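Local atomic coordinates of 5-formaminoimidazole-4-carboxamide-1-(beta)-D-ribofuranosyl 5'-monophosphate synthetase (Methanocaldococcus jannaschii, PDB entry 2R7L), a protein that catalyses the ATP- and formate-dependent formylation of AICAR to FAICAR, a step of purine biosynthesis that it carries out without folates. Residues 23-35 / 313-325. Numbering follows the deposited sequence.
Sequences TLGSHTSLHILKG and ARVDGGTNSFMNG. With AMZ (aminoimidazole 4-carboxamide ribonucleotide), chain F.
With CG between its backbone N and carbonyl carbon (chi1 62°), His31 turns its ring edge from the first turn of helix 29-38 to Thr319 and Asn320, while Asn320, CG anti to its carbonyl carbon (chi1 -64°), reaches across to it. The amide ND2 of Asn320 donates to His27 O over 2.8 Å, nearly straight and in the carbonyl plane. Asn320 OD1 lies at the imidazole edge, 2.9 Å from His31 CD2, with the two planes 71° apart. A leucine here, lacking the amide, is likely to leave the buried carbonyl of His27 without this donor and to take one of the oxygens from the His31 edge. Met323 lays CG 3.5 Å from His31 CD2 and brings SD to the ring edge. Thr28 suits its place by being two-sided: CG2 packs 3.6 Å from Gly317 CA, whereas OG1 shares a 3.0 Å hydrogen bond with His27 ND1, helping to fix that ring's rotation. His27 CE1 then approaches Val315 O at 3.3 Å, and its CD2 lies 3.5 Å from atom O of the nucleotide. Gly317, without a side chain, suits a place close against the nucleotide's imidazole. The 3-10 segment 317-321 and the loop between strand 20-24 and helix 29-38 thus meet beside the AICAR pocket of this ATP-grasp ligase.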
ATOM      1  N   THR A  23      16.975  -5.708  21.564  1.00 30.56           N
ATOM      2  CA  THR A  23      16.215  -6.576  22.440  1.00 36.22           C
ATOM      3  C   THR A  23      16.826  -7.964  22.342  1.00 36.19           C
ATOM      4  O   THR A  23      17.627  -8.233  21.447  1.00 34.97           O
ATOM      5  CB  THR A  23      14.717  -6.616  22.043  1.00 36.90           C
ATOM      6  OG1 THR A  23      13.920  -6.976  23.180  1.00 40.83           O
ATOM      7  CG2 THR A  23      14.482  -7.598  20.913  1.00 29.47           C
ATOM      8  N   LEU A  24      16.467  -8.838  23.277  1.00 40.14           N
ATOM      9  CA  LEU A  24      16.941 -10.218  23.246  1.00 34.68           C
ATOM     10  C   LEU A  24      16.075 -11.031  22.298  1.00 27.49           C
ATOM     11  O   LEU A  24      14.858 -10.861  22.260  1.00 36.46           O
ATOM     12  CB  LEU A  24      16.932 -10.831  24.660  1.00 37.08           C
ATOM     13  CG  LEU A  24      17.062 -12.351  24.789  1.00 38.92           C
ATOM     14  CD1 LEU A  24      18.449 -12.810  24.389  1.00 40.78           C
ATOM     15  CD2 LEU A  24      16.736 -12.812  26.206  1.00 41.24           C
ATOM     16  N   GLY A  25      16.703 -11.927  21.547  1.00 28.35           N
ATOM     17  CA  GLY A  25      16.010 -12.709  20.542  1.00 28.72           C
ATOM     18  C   GLY A  25      15.116 -13.803  21.104  1.00 33.18           C
ATOM     19  O   GLY A  25      15.462 -14.981  21.058  1.00 27.64           O
ATOM     20  N   SER A  26      13.950 -13.408  21.606  1.00 27.33           N
ATOM     21  CA  SER A  26      12.989 -14.347  22.166  1.00 28.57           C
ATOM     22  C   SER A  26      11.731 -13.604  22.573  1.00 31.05           C
ATOM     23  O   SER A  26      11.665 -12.379  22.466  1.00 31.41           O
ATOM     24  CB  SER A  26      13.576 -15.038  23.406  1.00 30.59           C
ATOM     25  OG  SER A  26      12.712 -16.069  23.852  1.00 38.42           O
ATOM     26  N   HIS A  27      10.746 -14.357  23.062  1.00 32.76           N
ATOM     27  CA  HIS A  27       9.530 -13.799  23.660  1.00 29.56           C
ATOM     28  C   HIS A  27       8.623 -13.083  22.658  1.00 31.76           C
ATOM     29  O   HIS A  27       7.619 -13.639  22.222  1.00 30.11           O
ATOM     30  CB  HIS A  27       9.864 -12.863  24.817  1.00 23.55           C
ATOM     31  CG  HIS A  27       8.682 -12.515  25.664  1.00 32.77           C
ATOM     32  ND1 HIS A  27       8.023 -11.310  25.562  1.00 30.35           N
ATOM     33  CD2 HIS A  27       8.033 -13.219  26.624  1.00 32.07           C
ATOM     34  CE1 HIS A  27       7.022 -11.282  26.424  1.00 38.67           C
ATOM     35  NE2 HIS A  27       7.005 -12.429  27.080  1.00 37.65           N
ATOM     36  N   THR A  28       8.981 -11.844  22.317  1.00 36.75           N
ATOM     37  CA  THR A  28       8.210 -11.026  21.384  1.00 28.54           C
ATOM     38  C   THR A  28       9.126 -10.257  20.426  1.00 34.71           C
ATOM     39  O   THR A  28       8.692  -9.323  19.760  1.00 35.96           O
ATOM     40  CB  THR A  28       7.334 -10.008  22.138  1.00 36.44           C
ATOM     41  OG1 THR A  28       8.082  -9.444  23.227  1.00 27.21           O
ATOM     42  CG2 THR A  28       6.069 -10.674  22.688  1.00 35.41           C
ATOM     43  N   SER A  29      10.391 -10.656  20.352  1.00 35.06           N
ATOM     44  CA  SER A  29      11.384  -9.873  19.623  1.00 36.72           C
ATOM     45  C   SER A  29      11.079  -9.746  18.125  1.00 33.15           C
ATOM     46  O   SER A  29      11.380  -8.723  17.514  1.00 39.42           O
ATOM     47  CB  SER A  29      12.782 -10.445  19.831  1.00 29.21           C
ATOM     48  OG  SER A  29      12.905 -11.689  19.170  1.00 34.63           O
ATOM     49  N   LEU A  30      10.474 -10.773  17.539  1.00 34.28           N
ATOM     50  CA  LEU A  30      10.211 -10.761  16.094  1.00 30.43           C
ATOM     51  C   LEU A  30       9.483  -9.509  15.618  1.00 24.18           C
ATOM     52  O   LEU A  30       9.870  -8.930  14.608  1.00 29.35           O
ATOM     53  CB  LEU A  30       9.470 -12.014  15.642  1.00 23.98           C
ATOM     54  CG  LEU A  30      10.352 -13.260  15.520  1.00 25.74           C
ATOM     55  CD1 LEU A  30       9.521 -14.476  15.146  1.00 21.92           C
ATOM     56  CD2 LEU A  30      11.453 -13.032  14.519  1.00 26.53           C
ATOM     57  N   HIS A  31       8.447  -9.084  16.332  1.00 21.28           N
ATOM     58  CA  HIS A  31       7.732  -7.877  15.935  1.00 23.82           C
ATOM     59  C   HIS A  31       8.296  -6.624  16.586  1.00 28.94           C
ATOM     60  O   HIS A  31       8.083  -5.516  16.098  1.00 32.09           O
ATOM     61  CB  HIS A  31       6.214  -7.997  16.134  1.00 24.72           C
ATOM     62  CG  HIS A  31       5.789  -8.206  17.555  1.00 30.17           C
ATOM     63  ND1 HIS A  31       5.603  -7.166  18.438  1.00 33.22           N
ATOM     64  CD2 HIS A  31       5.483  -9.337  18.235  1.00 25.60           C
ATOM     65  CE1 HIS A  31       5.220  -7.646  19.606  1.00 24.56           C
ATOM     66  NE2 HIS A  31       5.128  -8.959  19.506  1.00 25.91           N
ATOM     67  N   ILE A  32       9.029  -6.795  17.681  1.00 24.13           N
ATOM     68  CA  ILE A  32       9.784  -5.690  18.242  1.00 27.87           C
ATOM     69  C   ILE A  32      10.837  -5.233  17.236  1.00 29.67           C
ATOM     70  O   ILE A  32      11.032  -4.033  17.027  1.00 27.28           O
ATOM     71  CB  ILE A  32      10.490  -6.075  19.563  1.00 33.02           C
ATOM     72  CG1 ILE A  32       9.486  -6.123  20.715  1.00 32.34           C
ATOM     73  CG2 ILE A  32      11.605  -5.079  19.886  1.00 29.64           C
ATOM     74  CD1 ILE A  32      10.045  -6.763  21.999  1.00 28.30           C
ATOM     75  N   LEU A  33      11.521  -6.196  16.622  1.00 26.17           N
ATOM     76  CA  LEU A  33      12.564  -5.889  15.660  1.00 32.48           C
ATOM     77  C   LEU A  33      11.951  -5.486  14.309  1.00 37.54           C
ATOM     78  O   LEU A  33      12.341  -4.472  13.723  1.00 35.58           O
ATOM     79  CB  LEU A  33      13.538  -7.067  15.518  1.00 28.76           C
ATOM     80  CG  LEU A  33      14.325  -7.470  16.773  1.00 33.55           C
ATOM     81  CD1 LEU A  33      15.208  -8.687  16.513  1.00 31.75           C
ATOM     82  CD2 LEU A  33      15.158  -6.311  17.320  1.00 37.97           C
ATOM     83  N   LYS A  34      10.983  -6.265  13.829  1.00 30.87           N
ATOM     84  CA  LYS A  34      10.260  -5.907  12.602  1.00 31.86           C
ATOM     85  C   LYS A  34       9.665  -4.509  12.692  1.00 28.42           C
ATOM     86  O   LYS A  34       9.836  -3.695  11.788  1.00 35.18           O
ATOM     87  CB  LYS A  34       9.157  -6.914  12.278  1.00 25.70           C
ATOM     88  CG  LYS A  34       8.477  -6.685  10.918  1.00 30.46           C
ATOM     89  CD  LYS A  34       9.477  -6.782   9.782  1.00 25.52           C
ATOM     90  CE  LYS A  34       8.846  -6.426   8.436  1.00 29.90           C
ATOM     91  NZ  LYS A  34       9.769  -6.728   7.316  1.00 36.17           N
ATOM     92  N   GLY A  35       8.956  -4.234  13.778  1.00 26.53           N
ATOM     93  CA  GLY A  35       8.339  -2.924  13.968  1.00 20.81           C
ATOM     94  C   GLY A  35       9.354  -1.799  13.917  1.00 28.77           C
ATOM     95  O   GLY A  35       9.083  -0.730  13.376  1.00 31.40           O
ATOM     96  N   ALA A 313       3.649  -5.312  32.971  1.00 43.24           N
ATOM     97  CA  ALA A 313       3.954  -3.886  32.975  1.00 47.70           C
ATOM     98  C   ALA A 313       4.823  -3.548  31.772  1.00 51.69           C
ATOM     99  O   ALA A 313       5.204  -2.397  31.560  1.00 53.71           O
ATOM    100  CB  ALA A 313       4.641  -3.492  34.271  1.00 49.56           C
ATOM    101  N   ARG A 314       5.146  -4.577  30.999  1.00 48.97           N
ATOM    102  CA  ARG A 314       5.798  -4.404  29.714  1.00 46.42           C
ATOM    103  C   ARG A 314       5.062  -5.248  28.670  1.00 41.83           C
ATOM    104  O   ARG A 314       3.916  -5.633  28.882  1.00 42.64           O
ATOM    105  CB  ARG A 314       7.282  -4.755  29.801  1.00 45.32           C
ATOM    106  CG  ARG A 314       7.591  -5.884  30.753  1.00 46.29           C
ATOM    107  CD  ARG A 314       7.083  -7.188  30.213  1.00 44.39           C
ATOM    108  NE  ARG A 314       7.197  -8.248  31.203  1.00 51.24           N
ATOM    109  CZ  ARG A 314       6.913  -9.520  30.963  1.00 52.58           C
ATOM    110  NH1 ARG A 314       7.044 -10.423  31.929  1.00 49.12           N
ATOM    111  NH2 ARG A 314       6.502  -9.888  29.755  1.00 49.58           N
ATOM    112  N   VAL A 315       5.710  -5.537  27.550  1.00 34.49           N
ATOM    113  CA  VAL A 315       5.027  -6.221  26.459  1.00 37.36           C
ATOM    114  C   VAL A 315       4.740  -7.680  26.821  1.00 37.43           C
ATOM    115  O   VAL A 315       5.626  -8.385  27.289  1.00 34.18           O
ATOM    116  CB  VAL A 315       5.816  -6.110  25.129  1.00 34.77           C
ATOM    117  CG1 VAL A 315       7.148  -6.864  25.209  1.00 35.24           C
ATOM    118  CG2 VAL A 315       4.968  -6.582  23.947  1.00 28.28           C
ATOM    119  N   ASP A 316       3.490  -8.102  26.621  1.00 31.25           N
ATOM    120  CA  ASP A 316       3.066  -9.481  26.859  1.00 30.96           C
ATOM    121  C   ASP A 316       3.225 -10.347  25.606  1.00 33.27           C
ATOM    122  O   ASP A 316       3.046  -9.872  24.478  1.00 33.70           O
ATOM    123  CB  ASP A 316       1.610  -9.507  27.342  1.00 32.87           C
ATOM    124  CG  ASP A 316       1.078 -10.926  27.536  1.00 39.74           C
ATOM    125  OD1 ASP A 316       1.104 -11.417  28.684  1.00 37.30           O
ATOM    126  OD2 ASP A 316       0.647 -11.553  26.544  1.00 34.37           O
ATOM    127  N   GLY A 317       3.541 -11.622  25.808  1.00 30.66           N
ATOM    128  CA  GLY A 317       3.796 -12.547  24.702  1.00 22.17           C
ATOM    129  C   GLY A 317       2.667 -12.679  23.694  1.00 31.60           C
ATOM    130  O   GLY A 317       2.897 -13.047  22.545  1.00 27.62           O
ATOM    131  N   GLY A 318       1.443 -12.392  24.124  1.00 26.76           N
ATOM    132  CA  GLY A 318       0.281 -12.547  23.263  1.00 28.04           C
ATOM    133  C   GLY A 318       0.181 -11.559  22.110  1.00 37.90           C
ATOM    134  O   GLY A 318      -0.654 -11.734  21.211  1.00 32.33           O
ATOM    135  N   THR A 319       1.013 -10.514  22.140  1.00 34.48           N
ATOM    136  CA  THR A 319       1.078  -9.544  21.047  1.00 29.78           C
ATOM    137  C   THR A 319       1.566 -10.214  19.770  1.00 33.93           C
ATOM    138  O   THR A 319       1.404  -9.678  18.677  1.00 35.33           O
ATOM    139  CB  THR A 319       1.997  -8.344  21.367  1.00 26.18           C
ATOM    140  OG1 THR A 319       3.254  -8.823  21.854  1.00 28.47           O
ATOM    141  CG2 THR A 319       1.371  -7.431  22.416  1.00 20.52           C
ATOM    142  N   ASN A 320       2.153 -11.398  19.911  1.00 29.75           N
ATOM    143  CA  ASN A 320       2.582 -12.162  18.753  1.00 20.36           C
ATOM    144  C   ASN A 320       1.415 -12.565  17.850  1.00 26.73           C
ATOM    145  O   ASN A 320       1.603 -12.797  16.660  1.00 21.99           O
ATOM    146  CB  ASN A 320       3.406 -13.382  19.177  1.00 32.73           C
ATOM    147  CG  ASN A 320       4.709 -12.997  19.861  1.00 38.19           C
ATOM    148  OD1 ASN A 320       5.267 -11.929  19.600  1.00 33.45           O
ATOM    149  ND2 ASN A 320       5.197 -13.864  20.745  1.00 30.75           N
ATOM    150  N   SER A 321       0.204 -12.624  18.400  1.00 24.67           N
ATOM    151  CA  SER A 321      -0.959 -12.999  17.603  1.00 26.51           C
ATOM    152  C   SER A 321      -1.298 -11.962  16.519  1.00 25.89           C
ATOM    153  O   SER A 321      -1.934 -12.305  15.521  1.00 32.50           O
ATOM    154  CB  SER A 321      -2.187 -13.269  18.492  1.00 28.86           C
ATOM    155  OG  SER A 321      -2.537 -12.110  19.226  1.00 46.79           O
ATOM    156  N   PHE A 322      -0.897 -10.702  16.723  1.00 31.43           N
ATOM    157  CA  PHE A 322      -1.080  -9.662  15.698  1.00 21.09           C
ATOM    158  C   PHE A 322       0.221  -9.010  15.200  1.00 27.58           C
ATOM    159  O   PHE A 322       0.348  -7.783  15.187  1.00 23.27           O
ATOM    160  CB  PHE A 322      -2.133  -8.614  16.107  1.00 24.85           C
ATOM    161  CG  PHE A 322      -1.830  -7.885  17.395  1.00 22.84           C
ATOM    162  CD1 PHE A 322      -1.951  -8.521  18.623  1.00 30.94           C
ATOM    163  CD2 PHE A 322      -1.456  -6.552  17.376  1.00 28.56           C
ATOM    164  CE1 PHE A 322      -1.684  -7.850  19.805  1.00 32.00           C
ATOM    165  CE2 PHE A 322      -1.182  -5.877  18.551  1.00 30.10           C
ATOM    166  CZ  PHE A 322      -1.300  -6.527  19.772  1.00 28.26           C
ATOM    167  N   MET A 323       1.186  -9.825  14.786  1.00 21.17           N
ATOM    168  CA  MET A 323       2.432  -9.282  14.238  1.00 26.83           C
ATOM    169  C   MET A 323       2.198  -8.614  12.873  1.00 29.38           C
ATOM    170  O   MET A 323       2.967  -7.758  12.455  1.00 26.36           O
ATOM    171  CB  MET A 323       3.521 -10.363  14.142  1.00 29.79           C
ATOM    172  CG  MET A 323       4.005 -10.876  15.492  1.00 31.05           C
ATOM    173  SD  MET A 323       5.547 -11.811  15.454  1.00 28.55           S
ATOM    174  CE  MET A 323       5.071 -13.289  14.563  1.00 22.11           C
ATOM    175  N   ASN A 324       1.122  -9.009  12.195  1.00 26.90           N
ATOM    176  CA  ASN A 324       0.737  -8.407  10.924  1.00 26.07           C
ATOM    177  C   ASN A 324      -0.418  -7.456  11.131  1.00 25.70           C
ATOM    178  O   ASN A 324      -1.200  -7.205  10.214  1.00 27.65           O
ATOM    179  CB  ASN A 324       0.295  -9.491   9.946  1.00 26.27           C
ATOM    180  CG  ASN A 324      -0.801 -10.362  10.514  1.00 28.53           C
ATOM    181  OD1 ASN A 324      -0.890 -10.551  11.730  1.00 23.36           O
ATOM    182  ND2 ASN A 324      -1.636 -10.899   9.646  1.00 25.77           N
ATOM    183  N   GLY A 325      -0.533  -6.946  12.349  1.00 26.28           N
ATOM    184  CA  GLY A 325      -1.641  -6.077  12.728  1.00 23.92           C
ATOM    185  C   GLY A 325      -2.871  -6.883  13.103  1.00 27.13           C
ATOM    186  O   GLY A 325      -2.957  -8.085  12.826  1.00 22.22           O
TER
HETATM  187  O5  AMZ F 401       2.876 -16.436  23.947  1.00 35.53           O
HETATM  188  C6  AMZ F 401       2.727 -16.067  25.114  1.00 33.97           C
HETATM  189  N2  AMZ F 401       1.570 -15.666  25.634  1.00 26.89           N
HETATM  190  C3A AMZ F 401       3.901 -16.059  26.079  1.00 27.91           C
HETATM  191  C7A AMZ F 401       3.863 -15.788  27.436  1.00 31.41           C
HETATM  192  N3  AMZ F 401       2.797 -15.471  28.172  1.00 25.65           N
HETATM  193  N1  AMZ F 401       5.156 -16.338  25.749  1.00 32.69           N
HETATM  194  C5  AMZ F 401       5.888 -16.236  26.867  1.00 26.94           C
HETATM  195  N   AMZ F 401       5.097 -15.902  27.893  1.00 35.75           N
HETATM  196  C1  AMZ F 401       5.530 -15.681  29.294  1.00 40.42           C
HETATM  197  C2  AMZ F 401       5.532 -16.966  30.124  1.00 42.31           C
HETATM  198  C3  AMZ F 401       6.995 -17.367  30.153  1.00 45.06           C
HETATM  199  O2  AMZ F 401       7.300 -17.946  31.420  1.00 52.16           O
HETATM  200  O1  AMZ F 401       5.090 -16.632  31.445  1.00 50.91           O
HETATM  201  O   AMZ F 401       6.892 -15.238  29.182  1.00 38.43           O
HETATM  202  C   AMZ F 401       7.712 -16.024  30.053  1.00 48.29           C
HETATM  203  C4  AMZ F 401       9.087 -16.153  29.366  1.00 41.52           C
HETATM  204  O3  AMZ F 401       8.938 -16.740  28.077  1.00 32.80           O
HETATM  205  P   AMZ F 401       9.960 -17.848  27.599  1.00 35.93           P
HETATM  206  OP1 AMZ F 401      11.355 -17.370  27.414  1.00 38.70           O
HETATM  207  O4  AMZ F 401       9.917 -19.036  28.682  1.00 41.19           O
HETATM  208  OP2 AMZ F 401       9.376 -18.472  26.222  1.00 34.79           O